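Long-range contact in Pgp2 (Campylobacter jejuni subsp. jejuni, PDB 6XJ6), which probably trims peptidoglycan peptides as an LD-carboxypeptidase of the YkuD family and directs helical cell shape, its accessory NTF2-domain pocket binding peptidoglycan: residues D65-Y79 and T100-G114. Sequence-based numbering, arbitrary orientation.
Sequences DKKIEGDLKTPVGFY and TYPNLLDKVQGKTGG
Tyr79, on edge strand 77-80 of the catalytic-domain sheet, donates through OH to the syn lone pair of Asp106 OD2 in helix 104-108 (2.7 Å), ring and carboxylate being nearly coplanar. The same OD2 takes Asn103 N on its anti side, while Asn103 OD1 accepts Asp106 N (2.9 Å), a capping box at the helix start. The side chains of Asn103 and Tyr79 cross at about a right angle, yet amide and ring planes lie only 21° apart, Asn103 ND2 being 3.3 Å from Tyr79 CE2; ND2 donates weakly to Phe78 O and is hydrogen-bonded to Tyr241 OH. The Tyr101 ring is sandwiched: Lys66 CD lies over one face (CH-pi), Pro102 CB of its own segment over the other; Pro75 CB touches CD1 (3.5 Å), and Tyr79 OH meets an edge. Bent at chi4 (66°), Lys66 turns NZ to Ile68 O and Asp71 OD1. Thr112 N donates to Lys67 O (3.0 Å), and Thr112 OG1 accepts Glu69 N. Lys111 crosses Asp65 at about a right angle, NZ salt-bridging OD1 (3.2 Å) and, weakly, Asp106 OD1; Lys67 NZ pairs with Asp65 OD2. Opposite charges thus alternate through Lys67, Asp65, Lys111 and Asp106, probably favouring an ionised Asp106, and Lys111 supplements the Tyr79 bond in linking loop to helix.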
loop_
_atom_site.group_PDB
_atom_site.type_symbol
_atom_site.label_atom_id
_atom_site.label_comp_id
_atom_site.label_asym_id
_atom_site.label_seq_id
_atom_site.Cartn_x
_atom_site.Cartn_y
_atom_site.Cartn_z
ATOM N N ASP A 65 8.298 -14.093 3.151
ATOM C CA ASP A 65 7.108 -13.549 2.513
ATOM C C ASP A 65 5.906 -14.451 2.797
ATOM O O ASP A 65 5.954 -15.659 2.547
ATOM C CB ASP A 65 7.397 -13.501 1.006
ATOM C CG ASP A 65 6.340 -12.762 0.204
ATOM O OD1 ASP A 65 5.928 -11.651 0.603
ATOM O OD2 ASP A 65 5.954 -13.292 -0.865
ATOM N N LYS A 66 4.826 -13.875 3.333
ATOM C CA LYS A 66 3.613 -14.659 3.548
ATOM C C LYS A 66 3.003 -15.060 2.213
ATOM O O LYS A 66 2.958 -14.269 1.268
ATOM C CB LYS A 66 2.566 -13.890 4.362
ATOM C CG LYS A 66 1.307 -14.752 4.643
ATOM C CD LYS A 66 0.324 -14.106 5.614
ATOM C CE LYS A 66 -0.899 -15.003 5.856
ATOM N NZ LYS A 66 -0.571 -16.272 6.570
ATOM N N LYS A 67 2.514 -16.290 2.153
ATOM C CA LYS A 67 1.938 -16.829 0.928
ATOM C C LYS A 67 0.566 -17.443 1.142
ATOM O O LYS A 67 -0.301 -17.315 0.274
ATOM C CB LYS A 67 2.863 -17.906 0.341
ATOM C CG LYS A 67 4.305 -17.483 0.146
ATOM C CD LYS A 67 4.490 -16.660 -1.107
ATOM C CE LYS A 67 5.965 -16.514 -1.434
ATOM N NZ LYS A 67 6.202 -15.769 -2.699
ATOM N N ILE A 68 0.344 -18.113 2.273
ATOM C CA ILE A 68 -0.843 -18.944 2.443
ATOM C C ILE A 68 -1.333 -18.882 3.878
ATOM O O ILE A 68 -0.574 -18.618 4.815
ATOM C CB ILE A 68 -0.605 -20.424 2.050
ATOM C CG1 ILE A 68 0.563 -21.015 2.845
ATOM C CG2 ILE A 68 -0.369 -20.534 0.557
ATOM C CD1 ILE A 68 0.659 -22.533 2.748
ATOM N N GLU A 69 -2.625 -19.147 4.041
ATOM C CA GLU A 69 -3.166 -19.503 5.341
ATOM C C GLU A 69 -2.365 -20.659 5.926
ATOM O O GLU A 69 -2.189 -21.702 5.284
ATOM C CB GLU A 69 -4.629 -19.919 5.166
ATOM C CG GLU A 69 -5.299 -20.472 6.418
ATOM C CD GLU A 69 -5.464 -19.435 7.503
ATOM O OE1 GLU A 69 -5.408 -18.233 7.185
ATOM O OE2 GLU A 69 -5.666 -19.820 8.673
ATOM N N GLY A 70 -1.868 -20.467 7.145
ATOM C CA GLY A 70 -1.197 -21.521 7.870
ATOM C C GLY A 70 0.316 -21.463 7.866
ATOM O O GLY A 70 0.944 -22.263 8.572
ATOM N N ASP A 71 0.927 -20.543 7.112
ATOM C CA ASP A 71 2.386 -20.472 7.098
ATOM C C ASP A 71 2.963 -19.659 8.250
ATOM O O ASP A 71 4.184 -19.661 8.429
ATOM C CB ASP A 71 2.933 -20.006 5.737
ATOM C CG ASP A 71 2.560 -18.569 5.380
ATOM O OD1 ASP A 71 2.129 -17.796 6.258
ATOM O OD2 ASP A 71 2.727 -18.223 4.188
ATOM N N LEU A 72 2.124 -18.991 9.041
ATOM C CA LEU A 72 2.529 -18.304 10.264
ATOM C C LEU A 72 3.380 -17.067 10.008
ATOM O O LEU A 72 3.901 -16.469 10.962
ATOM C CB LEU A 72 3.264 -19.246 11.226
ATOM C CG LEU A 72 2.538 -20.535 11.603
ATOM C CD1 LEU A 72 3.388 -21.310 12.593
ATOM C CD2 LEU A 72 1.163 -20.239 12.182
ATOM N N LYS A 73 3.524 -16.647 8.760
ATOM C CA LYS A 73 4.398 -15.532 8.445
ATOM C C LYS A 73 3.657 -14.212 8.583
ATOM O O LYS A 73 2.447 -14.125 8.360
ATOM C CB LYS A 73 4.947 -15.675 7.026
ATOM C CG LYS A 73 5.898 -16.850 6.878
ATOM C CD LYS A 73 6.208 -17.160 5.431
ATOM C CE LYS A 73 7.156 -18.351 5.331
ATOM N NZ LYS A 73 7.373 -18.788 3.925
ATOM N N THR A 74 4.412 -13.172 8.961
ATOM C CA THR A 74 3.878 -11.816 8.902
ATOM C C THR A 74 4.097 -11.247 7.502
ATOM O O THR A 74 5.226 -11.289 6.992
ATOM C CB THR A 74 4.562 -10.935 9.939
ATOM O OG1 THR A 74 4.166 -11.359 11.249
ATOM C CG2 THR A 74 4.181 -9.466 9.763
ATOM N N PRO A 75 3.057 -10.733 6.850
ATOM C CA PRO A 75 3.234 -10.215 5.489
ATOM C C PRO A 75 4.114 -8.976 5.422
ATOM O O PRO A 75 4.087 -8.102 6.295
ATOM C CB PRO A 75 1.808 -9.909 5.013
ATOM C CG PRO A 75 0.952 -9.947 6.193
ATOM C CD PRO A 75 1.662 -10.645 7.313
ATOM N N VAL A 76 4.884 -8.922 4.346
ATOM C CA VAL A 76 5.734 -7.793 3.997
ATOM C C VAL A 76 5.020 -6.999 2.913
ATOM O O VAL A 76 4.506 -7.576 1.946
ATOM C CB VAL A 76 7.096 -8.309 3.506
ATOM C CG1 VAL A 76 7.946 -7.199 2.916
ATOM C CG2 VAL A 76 7.820 -9.011 4.647
ATOM N N GLY A 77 4.967 -5.680 3.072
ATOM C CA GLY A 77 4.340 -4.839 2.076
ATOM C C GLY A 77 3.711 -3.619 2.712
ATOM O O GLY A 77 4.095 -3.205 3.803
ATOM N N PHE A 78 2.732 -3.066 1.998
ATOM C CA PHE A 78 2.045 -1.849 2.410
ATOM C C PHE A 78 0.553 -2.135 2.458
ATOM O O PHE A 78 -0.030 -2.576 1.459
ATOM C CB PHE A 78 2.352 -0.695 1.450
ATOM C CG PHE A 78 2.108 0.661 2.040
ATOM C CD1 PHE A 78 3.117 1.334 2.706
ATOM C CD2 PHE A 78 0.874 1.270 1.917
ATOM C CE1 PHE A 78 2.897 2.590 3.238
ATOM C CE2 PHE A 78 0.651 2.525 2.451
ATOM C CZ PHE A 78 1.666 3.180 3.119
ATOM N N TYR A 79 -0.049 -1.871 3.615
ATOM C CA TYR A 79 -1.421 -2.224 3.942
ATOM C C TYR A 79 -2.083 -1.031 4.624
ATOM O O TYR A 79 -1.491 0.046 4.766
ATOM C CB TYR A 79 -1.444 -3.478 4.835
ATOM C CG TYR A 79 -0.862 -4.678 4.140
ATOM C CD1 TYR A 79 0.491 -4.979 4.243
ATOM C CD2 TYR A 79 -1.655 -5.484 3.342
ATOM C CE1 TYR A 79 1.037 -6.050 3.578
ATOM C CE2 TYR A 79 -1.120 -6.570 2.677
ATOM C CZ TYR A 79 0.226 -6.844 2.793
ATOM O OH TYR A 79 0.761 -7.902 2.114
ATOM N N THR A 100 -5.135 -4.993 6.376
ATOM C CA THR A 100 -5.880 -5.380 5.187
ATOM C C THR A 100 -5.259 -6.550 4.421
ATOM O O THR A 100 -5.611 -6.760 3.255
ATOM C CB THR A 100 -6.046 -4.182 4.258
ATOM O OG1 THR A 100 -4.766 -3.578 4.050
ATOM C CG2 THR A 100 -6.996 -3.172 4.874
ATOM N N TYR A 101 -4.365 -7.320 5.033
ATOM C CA TYR A 101 -3.859 -8.505 4.351
ATOM C C TYR A 101 -5.008 -9.482 4.091
ATOM O O TYR A 101 -5.781 -9.784 5.013
ATOM C CB TYR A 101 -2.764 -9.233 5.136
ATOM C CG TYR A 101 -2.314 -10.468 4.382
ATOM C CD1 TYR A 101 -1.286 -10.406 3.453
ATOM C CD2 TYR A 101 -2.965 -11.678 4.549
ATOM C CE1 TYR A 101 -0.903 -11.518 2.728
ATOM C CE2 TYR A 101 -2.590 -12.793 3.825
ATOM C CZ TYR A 101 -1.553 -12.706 2.921
ATOM O OH TYR A 101 -1.168 -13.805 2.192
ATOM N N PRO A 102 -5.133 -10.027 2.874
ATOM C CA PRO A 102 -4.332 -9.803 1.670
ATOM C C PRO A 102 -4.833 -8.608 0.879
ATOM O O PRO A 102 -6.043 -8.416 0.731
ATOM C CB PRO A 102 -4.545 -11.094 0.868
ATOM C CG PRO A 102 -5.913 -11.517 1.234
ATOM C CD PRO A 102 -6.111 -11.114 2.677
ATOM N N ASN A 103 -3.902 -7.801 0.382
ATOM C CA ASN A 103 -4.273 -6.694 -0.480
ATOM C C ASN A 103 -4.457 -7.201 -1.910
ATOM O O ASN A 103 -4.345 -8.398 -2.199
ATOM C CB ASN A 103 -3.273 -5.543 -0.342
ATOM C CG ASN A 103 -1.894 -5.874 -0.893
ATOM O OD1 ASN A 103 -1.752 -6.629 -1.850
ATOM N ND2 ASN A 103 -0.867 -5.277 -0.301
ATOM N N LEU A 104 -4.776 -6.284 -2.818
ATOM C CA LEU A 104 -5.082 -6.688 -4.188
ATOM C C LEU A 104 -3.896 -7.392 -4.839
ATOM O O LEU A 104 -4.071 -8.383 -5.555
ATOM C CB LEU A 104 -5.494 -5.472 -5.011
ATOM C CG LEU A 104 -5.785 -5.753 -6.482
ATOM C CD1 LEU A 104 -6.996 -6.650 -6.643
ATOM C CD2 LEU A 104 -5.970 -4.436 -7.218
ATOM N N LEU A 105 -2.682 -6.884 -4.628
ATOM C CA LEU A 105 -1.512 -7.524 -5.219
ATOM C C LEU A 105 -1.339 -8.936 -4.674
ATOM O O LEU A 105 -1.127 -9.886 -5.435
ATOM C CB LEU A 105 -0.266 -6.677 -4.958
ATOM C CG LEU A 105 1.038 -7.224 -5.541
ATOM C CD1 LEU A 105 1.012 -7.229 -7.061
ATOM C CD2 LEU A 105 2.209 -6.412 -5.023
ATOM N N ASP A 106 -1.431 -9.089 -3.355
ATOM C CA ASP A 106 -1.426 -10.417 -2.750
ATOM C C ASP A 106 -2.446 -11.320 -3.426
ATOM O O ASP A 106 -2.148 -12.470 -3.772
ATOM C CB ASP A 106 -1.770 -10.305 -1.265
ATOM C CG ASP A 106 -0.728 -9.536 -0.463
ATOM O OD1 ASP A 106 0.475 -9.633 -0.773
ATOM O OD2 ASP A 106 -1.126 -8.858 0.506
ATOM N N LYS A 107 -3.670 -10.820 -3.608
ATOM C CA LYS A 107 -4.739 -11.667 -4.132
ATOM C C LYS A 107 -4.461 -12.093 -5.567
ATOM O O LYS A 107 -4.644 -13.263 -5.915
ATOM C CB LYS A 107 -6.086 -10.951 -4.041
ATOM C CG LYS A 107 -6.624 -10.795 -2.627
ATOM C CD LYS A 107 -7.923 -10.018 -2.650
ATOM C CE LYS A 107 -8.566 -9.931 -1.287
ATOM N NZ LYS A 107 -9.860 -9.208 -1.381
ATOM N N VAL A 108 -4.050 -11.159 -6.429
ATOM C CA VAL A 108 -3.841 -11.534 -7.824
ATOM C C VAL A 108 -2.624 -12.436 -7.977
ATOM O O VAL A 108 -2.518 -13.172 -8.965
ATOM C CB VAL A 108 -3.805 -10.330 -8.788
ATOM C CG1 VAL A 108 -5.088 -9.527 -8.673
ATOM C CG2 VAL A 108 -2.587 -9.457 -8.536
ATOM N N GLN A 109 -1.705 -12.397 -7.020
ATOM C CA GLN A 109 -0.587 -13.326 -6.991
ATOM C C GLN A 109 -0.971 -14.682 -6.424
ATOM O O GLN A 109 -0.112 -15.567 -6.351
ATOM C CB GLN A 109 0.558 -12.739 -6.168
ATOM C CG GLN A 109 1.214 -11.546 -6.822
ATOM C CD GLN A 109 2.294 -10.933 -5.962
ATOM O OE1 GLN A 109 2.388 -11.212 -4.768
ATOM N NE2 GLN A 109 3.117 -10.082 -6.568
ATOM N N GLY A 110 -2.224 -14.859 -6.026
ATOM C CA GLY A 110 -2.706 -16.129 -5.525
ATOM C C GLY A 110 -2.469 -16.376 -4.052
ATOM O O GLY A 110 -2.640 -17.512 -3.596
ATOM N N LYS A 111 -2.073 -15.360 -3.294
ATOM C CA LYS A 111 -1.844 -15.540 -1.873
ATOM C C LYS A 111 -3.166 -15.709 -1.137
ATOM O O LYS A 111 -4.217 -15.227 -1.573
ATOM C CB LYS A 111 -1.118 -14.324 -1.301
ATOM C CG LYS A 111 0.293 -14.151 -1.807
ATOM C CD LYS A 111 0.985 -13.052 -1.025
ATOM C CE LYS A 111 2.387 -12.796 -1.525
ATOM N NZ LYS A 111 3.015 -11.699 -0.753
ATOM N N THR A 112 -3.101 -16.389 0.004
ATOM C CA THR A 112 -4.268 -16.625 0.837
ATOM C C THR A 112 -3.925 -16.321 2.288
ATOM O O THR A 112 -2.786 -15.990 2.634
ATOM C CB THR A 112 -4.779 -18.066 0.707
ATOM O OG1 THR A 112 -3.752 -18.979 1.122
ATOM C CG2 THR A 112 -5.205 -18.365 -0.722
ATOM N N GLY A 113 -4.926 -16.441 3.133
ATOM C CA GLY A 113 -4.788 -16.127 4.535
ATOM C C GLY A 113 -5.513 -14.843 4.885
ATOM O O GLY A 113 -6.252 -14.257 4.086
ATOM N N GLY A 114 -5.265 -14.397 6.107
ATOM C CA GLY A 114 -5.994 -13.283 6.667
ATOM C C GLY A 114 -5.752 -13.230 8.158
ATOM O O GLY A 114 -4.859 -13.895 8.680
HETATM O O HOH W 1 5.197 -11.863 -3.682
HETATM O O HOH W 2 -3.367 -16.571 7.550
HETATM O O HOH W 3 0.399 -18.401 -2.259
HETATM O O HOH W 4 2.773 -8.004 -0.400
HETATM O O HOH W 5 2.552 -9.996 1.329
#